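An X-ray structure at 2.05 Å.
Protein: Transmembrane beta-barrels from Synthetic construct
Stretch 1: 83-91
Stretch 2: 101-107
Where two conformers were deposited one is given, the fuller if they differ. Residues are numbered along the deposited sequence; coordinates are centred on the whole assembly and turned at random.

Stretch 1 83-91: KPTAGAGAL
Stretch 2 101-107: MVEYGWN

Six backbone hydrogen bonds join the two stretches, which run as neighbouring antiparallel strands of one chain with an angle of 162° between their N-to-C directions and a closest axial approach of 4.4 Å. The bonds come in three reciprocal pairs. At Ala 86 and Trp 106, Ala 86 N donates to Trp 106 O at 2.9 Å and Trp 106 N returns to Ala 86 O at 3.0 Å. The next pair is the tightest: Ala 88 N lies 2.6 Å from Tyr 104 O, and Tyr 104 N 2.8 Å from Ala 88 O. In the third, Ala 90 N to Val 102 O spans 3.0 Å, whereas Val 102 N to Ala 90 O stretches to 3.3 Å but is nearly linear, with an angle of 174° at the hydrogen.

Between these rungs lie the non-hydrogen-bonded pairs Gly 87 with Gly 105, Gly 89 with Glu 103 and Leu 91 with Met 101. The CA atoms are 4.0 Å apart in Gly 87 and Gly 105, 3.9 Å in Gly 89 and Glu 103, and 4.7 Å in Leu 91 and Met 101, closer than in the bonded pairs. Both strands are extended, with phi from -82° to -156° and psi mostly between 117° and 160°; Gly 89 departs most, at -154°/-165°. Weaker CA-H...O contacts supplement the ladder, from Gly 87 CA to Tyr 104 O and from Thr 85 CA to Trp 106 O, both 3.5 Å, and from Asn 107 CA to Pro 84 O at 3.6 Å.

At the two closest pairs, Gly 87 with Gly 105 and Gly 89 with Glu 103, glycine leaves no side chain in the way. A CB on Gly 89 would lie 2.4 Å from Val 102 O and 2.9 Å from Glu 103 CA, and one on Gly 87 would meet Glu 103 OE2 at 2.6 Å. The absence of a side chain at Gly 87 thus leaves room for the Glu 103 carboxylate, carried by an extended chain (chi1 171°, chi2 173°, chi3 -34°), whose OE2 lies 4.0 Å from Gly 87 CA; OE1 is hydrogen-bonded elsewhere in the structure. On this same face Leu 91 (m, t) brings CD2 to 3.5 Å from CB of Met 101, itself fully extended (t, t, t). Both residues are buried, an environment suited to their apolar chains.

The other face carries Ala 86, Ala 88 and Ala 90 opposite Trp 106, Tyr 104 and Val 102. Trp 106, with chi1 p and chi2 -92°, folds its indole back over the neighbouring strand, placing CE2 3.6 Å from Ala 86 CB and leaving Ala 86 O over one ring face. The small methyl accommodates the broad ring, and these two residues have the largest areas covered by the opposing stretch, 68 and 65 Å². Tyr 104 (chi1 t, chi2 -107°) instead leads its ring away, and Val 102 is m.

At the end of the pairing, Thr 85 (p) sets CG2 3.2 Å from OD1 of Asn 107 (m, chi2 -94°), whose ND2 is hydrogen-bonded elsewhere. Altogether the contact buries 579 Å², summed over both sides.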

# COMPACT_ATOMS: atom_id res chain seq x y z
N LYS A 83 -6.13 -1.40 14.62
CA LYS A 83 -4.82 -0.81 14.86
C LYS A 83 -4.47 0.20 13.77
O LYS A 83 -4.78 -0.03 12.59
CB LYS A 83 -3.73 -1.89 14.93
N PRO A 84 -3.83 1.31 14.13
CA PRO A 84 -3.41 2.28 13.12
C PRO A 84 -2.10 1.88 12.46
O PRO A 84 -1.20 1.33 13.10
CB PRO A 84 -3.25 3.58 13.92
CG PRO A 84 -2.86 3.11 15.28
CD PRO A 84 -3.53 1.77 15.50
N THR A 85 -2.01 2.14 11.16
CA THR A 85 -0.82 1.83 10.38
C THR A 85 -0.49 2.99 9.46
O THR A 85 -1.40 3.62 8.91
CB THR A 85 -0.99 0.55 9.55
OG1 THR A 85 -2.00 0.76 8.56
CG2 THR A 85 -1.39 -0.63 10.43
N ALA A 86 0.79 3.27 9.29
CA ALA A 86 1.25 4.24 8.31
C ALA A 86 2.29 3.60 7.41
O ALA A 86 2.90 2.58 7.76
CB ALA A 86 1.82 5.50 8.97
N GLY A 87 2.49 4.20 6.24
CA GLY A 87 3.43 3.67 5.28
C GLY A 87 4.14 4.78 4.54
O GLY A 87 3.67 5.92 4.47
N ALA A 88 5.30 4.43 3.99
CA ALA A 88 6.08 5.35 3.16
C ALA A 88 6.74 4.51 2.07
O ALA A 88 7.54 3.62 2.37
CB ALA A 88 7.12 6.10 3.98
N GLY A 89 6.39 4.78 0.82
CA GLY A 89 6.92 3.96 -0.25
C GLY A 89 7.00 4.66 -1.58
O GLY A 89 6.91 5.89 -1.66
N ALA A 90 7.18 3.89 -2.64
CA ALA A 90 7.17 4.47 -3.98
C ALA A 90 6.81 3.39 -4.99
O ALA A 90 6.97 2.20 -4.74
CB ALA A 90 8.53 5.10 -4.33
N LEU A 91 6.30 3.85 -6.12
CA LEU A 91 6.01 2.99 -7.26
C LEU A 91 7.02 3.28 -8.37
O LEU A 91 7.21 4.45 -8.74
CB LEU A 91 4.59 3.21 -7.77
CG LEU A 91 3.48 2.87 -6.78
CD1 LEU A 91 2.13 3.26 -7.35
CD2 LEU A 91 3.52 1.39 -6.48
N MET A 101 6.53 -2.04 -6.62
CA MET A 101 6.09 -1.35 -5.42
C MET A 101 6.98 -1.76 -4.26
O MET A 101 7.21 -2.96 -4.04
CB MET A 101 4.63 -1.68 -5.12
CG MET A 101 4.06 -1.02 -3.88
SD MET A 101 2.34 -1.51 -3.70
CE MET A 101 1.87 -0.61 -2.23
N VAL A 102 7.51 -0.78 -3.55
CA VAL A 102 8.26 -1.00 -2.32
C VAL A 102 7.74 -0.02 -1.28
O VAL A 102 7.43 1.13 -1.60
CB VAL A 102 9.78 -0.84 -2.52
CG1 VAL A 102 10.27 -1.83 -3.57
CG2 VAL A 102 10.12 0.58 -2.93
N GLU A 103 7.61 -0.50 -0.05
CA GLU A 103 6.96 0.29 0.98
C GLU A 103 7.56 -0.06 2.33
O GLU A 103 7.61 -1.23 2.70
CB GLU A 103 5.45 0.05 0.99
CG GLU A 103 4.74 0.67 2.16
CD GLU A 103 3.25 0.54 2.05
OE1 GLU A 103 2.74 0.59 0.91
OE2 GLU A 103 2.59 0.39 3.10
N TYR A 104 8.00 0.96 3.05
CA TYR A 104 8.35 0.83 4.45
C TYR A 104 7.16 1.32 5.27
O TYR A 104 6.63 2.40 5.02
CB TYR A 104 9.60 1.64 4.79
CG TYR A 104 9.90 1.69 6.27
CD1 TYR A 104 9.69 2.86 6.99
CD2 TYR A 104 10.38 0.58 6.93
CE1 TYR A 104 9.96 2.91 8.34
CE2 TYR A 104 10.64 0.62 8.29
CZ TYR A 104 10.43 1.78 8.98
OH TYR A 104 10.70 1.83 10.33
N GLY A 105 6.73 0.50 6.24
CA GLY A 105 5.56 0.82 7.02
C GLY A 105 5.77 0.51 8.49
O GLY A 105 6.59 -0.33 8.86
N TRP A 106 5.02 1.22 9.32
CA TRP A 106 5.03 0.99 10.75
C TRP A 106 3.59 0.92 11.26
O TRP A 106 2.67 1.49 10.66
CB TRP A 106 5.82 2.08 11.51
CG TRP A 106 5.33 3.49 11.32
CD1 TRP A 106 5.76 4.39 10.38
CD2 TRP A 106 4.36 4.18 12.11
NE1 TRP A 106 5.10 5.58 10.53
CE2 TRP A 106 4.23 5.48 11.58
CE3 TRP A 106 3.57 3.81 13.21
CZ2 TRP A 106 3.35 6.42 12.12
CZ3 TRP A 106 2.69 4.75 13.74
CH2 TRP A 106 2.59 6.04 13.19
N ASN A 107 3.41 0.19 12.35
CA ASN A 107 2.08 -0.07 12.90
C ASN A 107 1.99 0.44 14.33
O ASN A 107 2.83 1.23 14.77
CB ASN A 107 1.77 -1.57 12.84
CG ASN A 107 2.15 -2.20 11.51
OD1 ASN A 107 1.33 -2.31 10.60
ND2 ASN A 107 3.40 -2.63 11.40